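Local coordinates for Alr3699 protein (Nostoc sp., PDB 4XSO) that is probably a glycosyltransferase of the GT-B fold, built of two Rossmann-like domains that face each other across a cleft, at residues H222-A227 with Q337-I342; H127-P132 with P293-R298; N180-N185 with I300-L305; Q230-V235 with I342-I347. One frame throughout, in Å; residues are numbered along the deposited sequence.

Contact 1. Residues H222-A227 with Q337-I342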
loop_
_atom_site.group_PDB
_atom_site.type_symbol
_atom_site.label_atom_id
_atom_site.label_comp_id
_atom_site.label_asym_id
_atom_site.label_seq_id
_atom_site.Cartn_x
_atom_site.Cartn_y
_atom_site.Cartn_z
ATOM N N HIS A 222 -13.082 -11.207 38.890
ATOM C CA HIS A 222 -13.420 -12.453 39.614
ATOM C C HIS A 222 -12.323 -12.897 40.585
ATOM O O HIS A 222 -12.596 -13.534 41.601
ATOM C CB HIS A 222 -13.782 -13.591 38.608
ATOM C CG HIS A 222 -12.628 -14.032 37.756
ATOM N ND1 HIS A 222 -12.182 -13.306 36.657
ATOM C CD2 HIS A 222 -11.796 -15.096 37.867
ATOM C CE1 HIS A 222 -11.132 -13.914 36.135
ATOM N NE2 HIS A 222 -10.865 -14.986 36.863
ATOM N N ILE A 223 -11.086 -12.513 40.306
ATOM C CA ILE A 223 -9.956 -12.790 41.199
ATOM C C ILE A 223 -10.069 -11.941 42.494
ATOM O O ILE A 223 -9.895 -12.469 43.572
ATOM C CB ILE A 223 -8.592 -12.508 40.476
ATOM C CG1 ILE A 223 -8.507 -13.229 39.130
ATOM C CG2 ILE A 223 -7.391 -12.852 41.370
ATOM C CD1 ILE A 223 -8.397 -14.735 39.303
ATOM N N LEU A 224 -10.372 -10.623 42.378
ATOM C CA LEU A 224 -10.624 -9.797 43.548
ATOM C C LEU A 224 -11.776 -10.383 44.386
ATOM O O LEU A 224 -11.709 -10.411 45.606
ATOM C CB LEU A 224 -10.874 -8.312 43.155
ATOM C CG LEU A 224 -11.274 -7.369 44.304
ATOM C CD1 LEU A 224 -10.161 -7.303 45.325
ATOM C CD2 LEU A 224 -11.553 -5.961 43.749
ATOM N N ILE A 225 -12.856 -10.775 43.719
ATOM C CA ILE A 225 -14.026 -11.361 44.384
ATOM C C ILE A 225 -13.627 -12.666 45.142
ATOM O O ILE A 225 -13.907 -12.738 46.327
ATOM C CB ILE A 225 -15.193 -11.533 43.386
ATOM C CG1 ILE A 225 -15.645 -10.140 42.905
ATOM C CG2 ILE A 225 -16.345 -12.263 44.050
ATOM C CD1 ILE A 225 -16.360 -10.166 41.585
ATOM N N ASP A 226 -12.878 -13.597 44.514
ATOM C CA ASP A 226 -12.395 -14.782 45.259
ATOM C C ASP A 226 -11.524 -14.382 46.454
ATOM O O ASP A 226 -11.698 -14.872 47.559
ATOM C CB ASP A 226 -11.588 -15.696 44.375
ATOM C CG ASP A 226 -12.426 -16.522 43.430
ATOM O OD1 ASP A 226 -13.604 -16.708 43.718
ATOM O OD2 ASP A 226 -11.891 -16.972 42.372
ATOM N N ALA A 227 -10.631 -13.407 46.275
ATOM C CA ALA A 227 -9.848 -12.954 47.417
ATOM C C ALA A 227 -10.725 -12.334 48.519
ATOM O O ALA A 227 -10.419 -12.460 49.698
ATOM C CB ALA A 227 -8.782 -11.954 46.981
ATOM N N GLN A 337 -5.424 -16.072 46.555
ATOM C CA GLN A 337 -4.995 -16.124 47.950
ATOM C C GLN A 337 -3.821 -15.172 48.212
ATOM O O GLN A 337 -3.702 -14.584 49.296
ATOM C CB GLN A 337 -4.661 -17.552 48.433
ATOM C CG GLN A 337 -4.227 -17.549 49.911
ATOM C CD GLN A 337 -5.397 -17.357 50.867
ATOM O OE1 GLN A 337 -6.367 -18.110 50.796
ATOM N NE2 GLN A 337 -5.314 -16.348 51.777
ATOM N N GLU A 338 -2.938 -15.037 47.246
ATOM C CA GLU A 338 -1.824 -14.113 47.377
ATOM C C GLU A 338 -2.369 -12.660 47.443
ATOM O O GLU A 338 -1.895 -11.808 48.261
ATOM C CB GLU A 338 -0.855 -14.353 46.237
ATOM C CG GLU A 338 0.454 -13.593 46.304
ATOM C CD GLU A 338 1.390 -13.939 45.138
ATOM O OE1 GLU A 338 1.136 -14.903 44.349
ATOM O OE2 GLU A 338 2.402 -13.242 45.031
ATOM N N LEU A 339 -3.416 -12.397 46.668
ATOM C CA LEU A 339 -4.053 -11.045 46.684
ATOM C C LEU A 339 -4.658 -10.794 48.066
ATOM O O LEU A 339 -4.535 -9.706 48.623
ATOM C CB LEU A 339 -5.116 -10.947 45.570
ATOM C CG LEU A 339 -6.025 -9.711 45.567
ATOM C CD1 LEU A 339 -5.182 -8.422 45.554
ATOM C CD2 LEU A 339 -6.930 -9.782 44.351
ATOM N N ALA A 340 -5.262 -11.828 48.675
ATOM C CA ALA A 340 -5.892 -11.662 49.989
ATOM C C ALA A 340 -4.841 -11.414 51.053
ATOM O O ALA A 340 -5.024 -10.607 52.011
ATOM C CB ALA A 340 -6.745 -12.871 50.360
ATOM N N ASN A 341 -3.730 -12.095 50.920
ATOM C CA ASN A 341 -2.644 -11.887 51.855
ATOM C C ASN A 341 -2.162 -10.439 51.839
ATOM O O ASN A 341 -1.911 -9.842 52.906
ATOM C CB ASN A 341 -1.470 -12.768 51.492
ATOM C CG ASN A 341 -1.708 -14.233 51.816
ATOM O OD1 ASN A 341 -2.607 -14.608 52.559
ATOM N ND2 ASN A 341 -0.846 -15.055 51.306
ATOM N N ILE A 342 -2.066 -9.854 50.643
ATOM C CA ILE A 342 -1.734 -8.418 50.555
ATOM C C ILE A 342 -2.756 -7.578 51.225
ATOM O O ILE A 342 -2.431 -6.632 51.958
ATOM C CB ILE A 342 -1.573 -7.957 49.086
ATOM C CG1 ILE A 342 -0.364 -8.638 48.454
ATOM C CG2 ILE A 342 -1.406 -6.443 49.012
ATOM C CD1 ILE A 342 0.917 -8.556 49.322
#
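In the helix that brings Ala227 to Leu339, the carbonyl oxygen of His222 is gripped twice: by Asp226 N at 2.9 Å, as part of the helix, and by Gln257 NE2 reaching over from helix 248-260. The next carbonyl, Ile223 O, takes Ala227 N likewise and has CD2 of Leu339 beside it at 4.1 Å. Leu339 and Ala227 between them bury most of the surface. CG of Leu339 is anti to the backbone N (chi1 171°), and from there CD2 reaches the backbone of the other helix, 3.8 Å from Leu224 CA, with CG2 of Ile223 and CD1 of Leu224 on its outskirts. CG of Leu339 lies 3.8 Å from the methyl of Ala227. That methyl also meets Ala340 CB at 4.1 Å, while Ala340 CB touches Ala227 O. With only methyls at Ala227 and Ala340, their CA atoms come to 4.9 Å, and the short axes pass 8.4 Å apart at a crossing angle of -63°. Both helices cover one face of the parallel sheet in the C-terminal Rossmann-like domain; Leu224 continues inward onto Val209 and His211 of strand 207-212. Gln337 OE1 bonds Gln230, and its NE2 makes a weak bond to Asn341 OD1. The side chains that meet are all apolar, so this buried seam rests on van der Waals fit, with two helix carbonyls at its border.

Contact 2. Residues H127-P132 with P293-R298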
loop_
_atom_site.group_PDB
_atom_site.type_symbol
_atom_site.label_atom_id
_atom_site.label_comp_id
_atom_site.label_asym_id
_atom_site.label_seq_id
_atom_site.Cartn_x
_atom_site.Cartn_y
_atom_site.Cartn_z
ATOM N N HIS A 127 2.127 0.619 21.440
ATOM C CA HIS A 127 1.419 0.547 22.680
ATOM C C HIS A 127 1.023 -0.901 23.032
ATOM O O HIS A 127 0.427 -1.112 24.098
ATOM C CB HIS A 127 0.142 1.377 22.649
ATOM C CG HIS A 127 0.359 2.840 22.441
ATOM N ND1 HIS A 127 0.669 3.686 23.470
ATOM C CD2 HIS A 127 0.278 3.614 21.334
ATOM C CE1 HIS A 127 0.795 4.919 23.025
ATOM N NE2 HIS A 127 0.536 4.910 21.733
ATOM N N ASP A 128 1.348 -1.872 22.169
ATOM C CA ASP A 128 0.928 -3.282 22.384
ATOM C C ASP A 128 2.130 -4.146 22.744
ATOM O O ASP A 128 3.275 -3.813 22.427
ATOM C CB ASP A 128 0.329 -3.903 21.122
ATOM C CG ASP A 128 -0.840 -3.089 20.525
ATOM O OD1 ASP A 128 -1.787 -2.820 21.263
ATOM O OD2 ASP A 128 -0.813 -2.784 19.310
ATOM N N ILE A 129 1.843 -5.246 23.415
ATOM C CA ILE A 129 2.782 -6.360 23.542
ATOM C C ILE A 129 2.473 -7.220 22.318
ATOM O O ILE A 129 1.354 -7.707 22.191
ATOM C CB ILE A 129 2.561 -7.117 24.851
ATOM C CG1 ILE A 129 2.951 -6.213 26.024
ATOM C CG2 ILE A 129 3.348 -8.455 24.895
ATOM C CD1 ILE A 129 2.801 -6.919 27.359
ATOM N N LEU A 130 3.405 -7.270 21.381
ATOM C CA LEU A 130 3.274 -7.986 20.124
ATOM C C LEU A 130 3.396 -9.508 20.354
ATOM O O LEU A 130 4.351 -10.125 19.959
ATOM C CB LEU A 130 4.346 -7.489 19.158
ATOM C CG LEU A 130 4.019 -6.075 18.709
ATOM C CD1 LEU A 130 5.123 -5.469 17.912
ATOM C CD2 LEU A 130 2.733 -6.058 17.905
ATOM N N SER A 131 2.435 -10.070 21.066
ATOM C CA SER A 131 2.490 -11.513 21.370
ATOM C C SER A 131 1.726 -12.335 20.321
ATOM O O SER A 131 0.617 -11.984 19.917
ATOM C CB SER A 131 1.966 -11.801 22.791
ATOM O OG SER A 131 1.487 -13.125 22.942
ATOM N N PRO A 132 2.322 -13.463 19.908
ATOM C CA PRO A 132 1.591 -14.388 19.046
ATOM C C PRO A 132 0.369 -15.028 19.703
ATOM O O PRO A 132 -0.362 -15.718 19.026
ATOM C CB PRO A 132 2.638 -15.469 18.665
ATOM C CG PRO A 132 3.911 -15.093 19.319
ATOM C CD PRO A 132 3.644 -13.983 20.301
ATOM N N PRO A 293 -0.967 -10.309 30.522
ATOM C CA PRO A 293 0.030 -9.284 30.685
ATOM C C PRO A 293 -0.387 -8.054 29.920
ATOM O O PRO A 293 -0.798 -8.154 28.797
ATOM C CB PRO A 293 1.270 -9.881 30.005
ATOM C CG PRO A 293 1.059 -11.368 30.000
ATOM C CD PRO A 293 -0.414 -11.501 29.828
ATOM N N GLU A 294 -0.277 -6.915 30.538
ATOM C CA GLU A 294 -0.619 -5.660 29.936
ATOM C C GLU A 294 0.668 -4.849 29.673
ATOM O O GLU A 294 1.677 -4.944 30.415
ATOM C CB GLU A 294 -1.589 -4.875 30.853
ATOM C CG GLU A 294 -2.985 -5.551 31.000
ATOM C CD GLU A 294 -3.913 -4.848 31.982
ATOM O OE1 GLU A 294 -3.467 -3.904 32.688
ATOM O OE2 GLU A 294 -5.112 -5.224 32.048
ATOM N N PRO A 295 0.634 -4.022 28.615
ATOM C CA PRO A 295 1.852 -3.301 28.234
ATOM C C PRO A 295 2.270 -2.173 29.194
ATOM O O PRO A 295 3.436 -1.980 29.389
ATOM C CB PRO A 295 1.528 -2.751 26.847
ATOM C CG PRO A 295 0.061 -2.821 26.710
ATOM C CD PRO A 295 -0.415 -3.927 27.597
ATOM N N PHE A 296 1.297 -1.529 29.823
ATOM C CA PHE A 296 1.481 -0.440 30.768
ATOM C C PHE A 296 0.159 -0.252 31.565
ATOM O O PHE A 296 -0.870 0.160 31.007
ATOM C CB PHE A 296 1.647 0.872 29.988
ATOM C CG PHE A 296 1.954 2.063 30.865
ATOM C CD1 PHE A 296 0.954 2.790 31.484
ATOM C CD2 PHE A 296 3.299 2.462 31.065
ATOM C CE1 PHE A 296 1.277 3.907 32.270
ATOM C CE2 PHE A 296 3.610 3.575 31.846
ATOM C CZ PHE A 296 2.597 4.278 32.446
ATOM N N GLY A 297 0.114 -0.496 32.831
ATOM C CA GLY A 297 -1.200 -0.307 33.478
ATOM C C GLY A 297 -1.468 1.141 33.863
ATOM O O GLY A 297 -0.929 1.592 34.896
ATOM N N ARG A 298 -2.270 1.885 33.077
ATOM C CA ARG A 298 -2.523 3.311 33.426
ATOM C C ARG A 298 -3.066 3.388 34.863
ATOM O O ARG A 298 -2.662 4.208 35.690
ATOM C CB ARG A 298 -3.479 3.995 32.415
ATOM C CG ARG A 298 -2.848 4.174 31.018
ATOM C CD ARG A 298 -3.807 4.756 29.967
ATOM N NE ARG A 298 -4.294 6.091 30.310
ATOM C CZ ARG A 298 -3.592 7.228 30.187
ATOM N NH1 ARG A 298 -2.387 7.253 29.621
ATOM N NH2 ARG A 298 -4.117 8.381 30.594
#
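Ile129 lies against Pro295 and the peptide before it, and these two residues bury most of the surface here. With CG1 beside the backbone N (chi1 -68°) and CD1 continuing in an extended line, the longer branch of the isoleucine runs past the proline: CG1 is 3.8 Å from Pro295 CB and as near to its CA. CD1 goes on to that peptide, 3.8 Å from Glu294 C, and comes within 4.3 Å of Pro293 CB. The two segments belong to opposite halves of a GT-B fold: 127-132 follows strand 122-126 of the N-terminal sheet, 293-298 leads into helix 298-305 of the C-terminal domain with Gly297 as N-cap, and their meeting spans the interdomain cleft. His127 takes part through its backbone. Its O is 3.1 Å from Pro295 CG and 3.4 Å from Pro295 CB, and the same oxygen receives a weak hydrogen bond from Asn157 ND2. NE2 of the imidazole is hydrogen-bonded to Asn103 OD1, ND1 bonds a glycerol, probably from the crystallisation liquor, and the ring stacks on His125. On the N-terminal side Ile129 also packs on Ser161 and Ala164 of helix 159-167, while Pro295 O is hydrogen-bonded to Ser158 OG.

Contact 3. Residues N180-N185 with I300-L305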
loop_
_atom_site.group_PDB
_atom_site.type_symbol
_atom_site.label_atom_id
_atom_site.label_comp_id
_atom_site.label_asym_id
_atom_site.label_seq_id
_atom_site.Cartn_x
_atom_site.Cartn_y
_atom_site.Cartn_z
ATOM N N ASN A 180 3.808 6.421 29.379
ATOM C CA ASN A 180 2.643 7.294 29.379
ATOM C C ASN A 180 2.841 8.422 30.425
ATOM O O ASN A 180 3.474 8.252 31.496
ATOM C CB ASN A 180 1.385 6.493 29.724
ATOM C CG ASN A 180 0.894 5.563 28.613
ATOM O OD1 ASN A 180 1.634 5.118 27.725
ATOM N ND2 ASN A 180 -0.339 5.175 28.733
ATOM N N GLY A 181 2.352 9.595 30.105
ATOM C CA GLY A 181 2.477 10.738 31.041
ATOM C C GLY A 181 1.095 11.092 31.584
ATOM O O GLY A 181 0.115 10.793 30.943
ATOM N N PHE A 182 1.075 11.741 32.737
ATOM C CA PHE A 182 -0.122 12.132 33.474
ATOM C C PHE A 182 0.035 13.530 34.086
ATOM O O PHE A 182 1.093 13.862 34.581
ATOM C CB PHE A 182 -0.353 11.121 34.615
ATOM C CG PHE A 182 -0.525 9.725 34.119
ATOM C CD1 PHE A 182 0.587 8.947 33.830
ATOM C CD2 PHE A 182 -1.815 9.189 33.923
ATOM C CE1 PHE A 182 0.440 7.665 33.280
ATOM C CE2 PHE A 182 -1.947 7.910 33.462
ATOM C CZ PHE A 182 -0.806 7.141 33.147
ATOM N N ASP A 183 -1.043 14.305 34.130
ATOM C CA ASP A 183 -1.025 15.571 34.853
ATOM C C ASP A 183 -1.120 15.255 36.315
ATOM O O ASP A 183 -2.182 14.854 36.762
ATOM C CB ASP A 183 -2.190 16.406 34.464
ATOM C CG ASP A 183 -2.167 17.780 35.151
ATOM O OD1 ASP A 183 -1.478 18.041 36.153
ATOM O OD2 ASP A 183 -2.812 18.630 34.588
ATOM N N ILE A 184 -0.052 15.443 37.055
ATOM C CA ILE A 184 0.022 14.797 38.393
ATOM C C ILE A 184 -0.924 15.410 39.415
ATOM O O ILE A 184 -1.426 14.714 40.269
ATOM C CB ILE A 184 1.431 14.636 38.950
ATOM C CG1 ILE A 184 2.019 15.979 39.424
ATOM C CG2 ILE A 184 2.336 13.950 37.931
ATOM C CD1 ILE A 184 3.471 15.916 39.852
ATOM N N ASN A 185 -1.215 16.687 39.238
ATOM C CA ASN A 185 -2.119 17.446 40.114
ATOM C C ASN A 185 -3.578 17.088 39.956
ATOM O O ASN A 185 -4.342 17.183 40.920
ATOM C CB ASN A 185 -1.848 18.966 39.915
ATOM C CG ASN A 185 -0.479 19.359 40.383
ATOM O OD1 ASN A 185 0.134 18.725 41.248
ATOM N ND2 ASN A 185 0.040 20.382 39.796
ATOM N N ILE A 300 -2.574 1.591 37.473
ATOM C CA ILE A 300 -1.570 1.357 38.480
ATOM C C ILE A 300 -0.882 2.730 38.689
ATOM O O ILE A 300 -0.784 3.203 39.774
ATOM C CB ILE A 300 -0.560 0.328 38.013
ATOM C CG1 ILE A 300 -1.243 -1.046 37.826
ATOM C CG2 ILE A 300 0.600 0.238 38.996
ATOM C CD1 ILE A 300 -0.305 -2.080 37.164
ATOM N N VAL A 301 -0.396 3.342 37.644
ATOM C CA VAL A 301 0.171 4.719 37.792
ATOM C C VAL A 301 -0.792 5.726 38.387
ATOM O O VAL A 301 -0.416 6.527 39.216
ATOM C CB VAL A 301 0.735 5.243 36.463
ATOM C CG1 VAL A 301 1.290 6.681 36.638
ATOM C CG2 VAL A 301 1.824 4.329 35.991
ATOM N N GLU A 302 -2.060 5.661 38.025
ATOM C CA GLU A 302 -3.034 6.611 38.554
ATOM C C GLU A 302 -3.206 6.454 40.041
ATOM O O GLU A 302 -3.215 7.423 40.766
ATOM C CB GLU A 302 -4.364 6.506 37.815
ATOM C CG GLU A 302 -4.164 7.096 36.434
ATOM C CD GLU A 302 -5.383 7.033 35.559
ATOM O OE1 GLU A 302 -5.960 5.930 35.446
ATOM O OE2 GLU A 302 -5.694 8.082 34.946
ATOM N N ALA A 303 -3.231 5.208 40.479
ATOM C CA ALA A 303 -3.385 4.897 41.891
ATOM C C ALA A 303 -2.202 5.430 42.706
ATOM O O ALA A 303 -2.371 5.994 43.789
ATOM C CB ALA A 303 -3.530 3.391 42.028
ATOM N N MET A 304 -1.014 5.281 42.129
ATOM C CA MET A 304 0.236 5.713 42.749
ATOM C C MET A 304 0.216 7.253 42.866
ATOM O O MET A 304 0.519 7.821 43.908
ATOM C CB MET A 304 1.424 5.223 41.913
ATOM C CG MET A 304 1.628 3.700 41.913
ATOM S SD MET A 304 2.999 3.111 40.845
ATOM C CE MET A 304 4.090 3.011 42.159
ATOM N N LEU A 305 -0.160 7.927 41.806
ATOM C CA LEU A 305 -0.220 9.397 41.822
ATOM C C LEU A 305 -1.258 9.853 42.784
ATOM O O LEU A 305 -1.179 11.001 43.278
ATOM C CB LEU A 305 -0.550 9.908 40.416
ATOM C CG LEU A 305 0.571 9.814 39.409
ATOM C CD1 LEU A 305 0.024 10.044 38.013
ATOM C CD2 LEU A 305 1.638 10.806 39.728
HETATM O O HOH W 1 -0.216 13.358 42.383
#
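Phe182 comes down on helix 300-305 from an extended loop that closes on the helix: the CA atoms are 8.0 Å apart for Phe182 and Glu302, and 6.4 Å for Ile184 and Leu305, where the loop begins to coil into a 3-10 turn. At that nearer end a water donates to Ile184 O at 2.8 Å and to Leu305 O at 2.7 Å, tying the two backbones together; Leu305 O also takes Gln361 NE2. The Phe182 ring, its CG beside the backbone N (chi1 -59°), receives Val301 CG1 over one face in a CH-pi contact, 4.0 Å from the centroid and 30° off the normal. The side chains of Glu302 and Phe182 cross at about a right angle, with Glu302 CG 3.8 Å from Phe182 CE2, oblique to the ring. Leu305 splits its methyls: CD1 meets Phe182 CB at 3.6 Å, and CD2 meets Ile184 CG2 at 3.7 Å. Backbone bonds from Phe182 to Phe368 and Val370 pin this loop, which belongs to the connection between the two GT-B domains. OE2 of Glu302 also lies beside the ring and is hydrogen-bonded to Tyr187 OH, giving the charge a polar partner, and the grip on the ring is mainly hydrophobic.

Contact 4. Residues Q230-V235 with I342-I347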
loop_
_atom_site.group_PDB
_atom_site.type_symbol
_atom_site.label_atom_id
_atom_site.label_comp_id
_atom_site.label_asym_id
_atom_site.label_seq_id
_atom_site.Cartn_x
_atom_site.Cartn_y
_atom_site.Cartn_z
ATOM N N GLN A 230 -11.756 -14.326 51.321
ATOM C CA GLN A 230 -10.714 -14.667 52.282
ATOM C C GLN A 230 -10.282 -13.522 53.175
ATOM O O GLN A 230 -9.256 -13.648 53.820
ATOM C CB GLN A 230 -9.488 -15.198 51.524
ATOM C CG GLN A 230 -9.770 -16.521 50.825
ATOM C CD GLN A 230 -9.921 -17.604 51.867
ATOM O OE1 GLN A 230 -11.018 -17.845 52.389
ATOM N NE2 GLN A 230 -8.794 -18.183 52.268
ATOM N N CYS A 231 -11.058 -12.431 53.200
ATOM C CA CYS A 231 -10.730 -11.187 53.865
ATOM C C CYS A 231 -11.691 -10.932 54.991
ATOM O O CYS A 231 -12.830 -11.364 54.922
ATOM C CB CYS A 231 -10.840 -10.004 52.864
ATOM S SG CYS A 231 -9.414 -10.006 51.781
ATOM N N PRO A 232 -11.256 -10.202 56.026
ATOM C CA PRO A 232 -12.237 -9.933 57.052
ATOM C C PRO A 232 -13.462 -9.191 56.551
ATOM O O PRO A 232 -13.473 -8.600 55.435
ATOM C CB PRO A 232 -11.467 -9.121 58.121
ATOM C CG PRO A 232 -10.088 -8.941 57.632
ATOM C CD PRO A 232 -9.895 -9.821 56.427
ATOM N N PRO A 233 -14.510 -9.202 57.376
ATOM C CA PRO A 233 -15.823 -8.701 56.927
ATOM C C PRO A 233 -15.904 -7.183 56.691
ATOM O O PRO A 233 -16.729 -6.761 55.917
ATOM C CB PRO A 233 -16.776 -9.163 58.028
ATOM C CG PRO A 233 -15.910 -9.449 59.228
ATOM C CD PRO A 233 -14.550 -9.803 58.728
ATOM N N GLN A 234 -15.037 -6.383 57.310
ATOM C CA GLN A 234 -15.030 -4.974 57.031
ATOM C C GLN A 234 -14.421 -4.635 55.639
ATOM O O GLN A 234 -14.558 -3.477 55.176
ATOM C CB GLN A 234 -14.342 -4.165 58.146
ATOM C CG GLN A 234 -12.814 -4.174 58.168
ATOM C CD GLN A 234 -12.273 -5.417 58.829
ATOM O OE1 GLN A 234 -12.990 -6.407 58.963
ATOM N NE2 GLN A 234 -11.008 -5.375 59.248
ATOM N N VAL A 235 -13.841 -5.642 54.950
ATOM C CA VAL A 235 -13.330 -5.442 53.609
ATOM C C VAL A 235 -14.443 -5.504 52.596
ATOM O O VAL A 235 -15.079 -6.572 52.381
ATOM C CB VAL A 235 -12.223 -6.462 53.203
ATOM C CG1 VAL A 235 -11.701 -6.160 51.788
ATOM C CG2 VAL A 235 -11.073 -6.458 54.198
ATOM N N ILE A 342 -2.066 -9.854 50.643
ATOM C CA ILE A 342 -1.734 -8.418 50.555
ATOM C C ILE A 342 -2.756 -7.578 51.225
ATOM O O ILE A 342 -2.431 -6.632 51.958
ATOM C CB ILE A 342 -1.573 -7.957 49.086
ATOM C CG1 ILE A 342 -0.364 -8.638 48.454
ATOM C CG2 ILE A 342 -1.406 -6.443 49.012
ATOM C CD1 ILE A 342 0.917 -8.556 49.322
ATOM N N ILE A 343 -4.020 -7.857 50.942
ATOM C CA ILE A 343 -5.110 -7.024 51.515
ATOM C C ILE A 343 -5.042 -7.070 53.050
ATOM O O ILE A 343 -5.070 -6.049 53.738
ATOM C CB ILE A 343 -6.493 -7.528 51.051
ATOM C CG1 ILE A 343 -6.638 -7.278 49.559
ATOM C CG2 ILE A 343 -7.591 -6.859 51.843
ATOM C CD1 ILE A 343 -7.946 -7.833 48.991
ATOM N N ASN A 344 -4.891 -8.279 53.575
ATOM C CA ASN A 344 -4.723 -8.466 55.000
ATOM C C ASN A 344 -3.452 -7.770 55.566
ATOM O O ASN A 344 -3.486 -7.222 56.661
ATOM C CB ASN A 344 -4.737 -9.958 55.333
ATOM C CG ASN A 344 -6.154 -10.518 55.435
ATOM O OD1 ASN A 344 -6.977 -9.987 56.155
ATOM N ND2 ASN A 344 -6.443 -11.577 54.716
ATOM N N THR A 345 -2.346 -7.797 54.821
ATOM C CA THR A 345 -1.166 -7.087 55.230
ATOM C C THR A 345 -1.456 -5.618 55.335
ATOM O O THR A 345 -0.974 -4.972 56.262
ATOM C CB THR A 345 -0.056 -7.265 54.220
ATOM O OG1 THR A 345 0.367 -8.620 54.294
ATOM C CG2 THR A 345 1.099 -6.344 54.507
ATOM N N CYS A 346 -2.236 -5.096 54.376
ATOM C CA CYS A 346 -2.588 -3.661 54.382
ATOM C C CYS A 346 -3.480 -3.235 55.571
ATOM O O CYS A 346 -3.419 -2.094 56.037
ATOM C CB CYS A 346 -3.257 -3.266 53.054
ATOM S SG CYS A 346 -2.092 -3.187 51.690
ATOM N N ILE A 347 -4.339 -4.142 56.002
ATOM C CA ILE A 347 -5.222 -3.928 57.177
ATOM C C ILE A 347 -4.444 -3.889 58.483
ATOM O O ILE A 347 -4.603 -2.983 59.290
ATOM C CB ILE A 347 -6.275 -5.066 57.250
ATOM C CG1 ILE A 347 -7.242 -4.914 56.096
ATOM C CG2 ILE A 347 -7.002 -5.035 58.584
ATOM C CD1 ILE A 347 -8.065 -6.154 55.775
#
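Ile343 packs its side chain against Cys231, and it can be followed outward from the helix. Its CB already lies 3.9 Å from Cys231 SG. The CG2 branch, anti to the backbone N, closes to 3.6 Å of that sulfur and also reaches Val235 CG1, at 4.2 Å. Along the second branch, CG1 leads to CD1, which returns to the sulfur at 3.8 Å, so CB, CG2 and CD1 all touch SG. One helical turn on, Ile347 meets Pro232 tip to tip, and its CD1 presses on Val235 CG2 at 3.4 Å, tighter than usual for two methyls. Pro232 and Val235 end a type I turn closed by Val235 N to Pro232 O at 3.0 Å, a turn that sets both toward the same isoleucine. Asn344 slants across Pro232, with OD1 2.9 Å from Pro232 CD, and its ND2 is 3.6 Å from Gln230 O. Beneath, Ile343 and Val235 both rest on Val209, and Ile347 on Phe207, of strand 207-212; helix 336-348 thus lies over the C-terminal sheet, with the loop from helix 221-228 to strand 235-240 wrapped along its flank.

Along the chain the first segments come in the order 127-132, 180-185, 222-227 and 230-235, and their partners follow as 293-298, 300-305, 337-342 and 342-347, so every pair of contacts interlaces. Contacts 1 and 4 have centres 9 Å apart, share Ile342 and helix 336-348, and meet where Gln337 probably bonds Gln230; together they lay that helix against one face of the C-terminal sheet. Contacts 2 and 3, centred 18 Å apart, touch through Phe296 on Val301 and Asn180. Contact 2 joins loops of the two domains and contact 3 packs the connection between them, consistent with setting how the domains lie, while contacts 1 and 4 stay within the C-terminal domain.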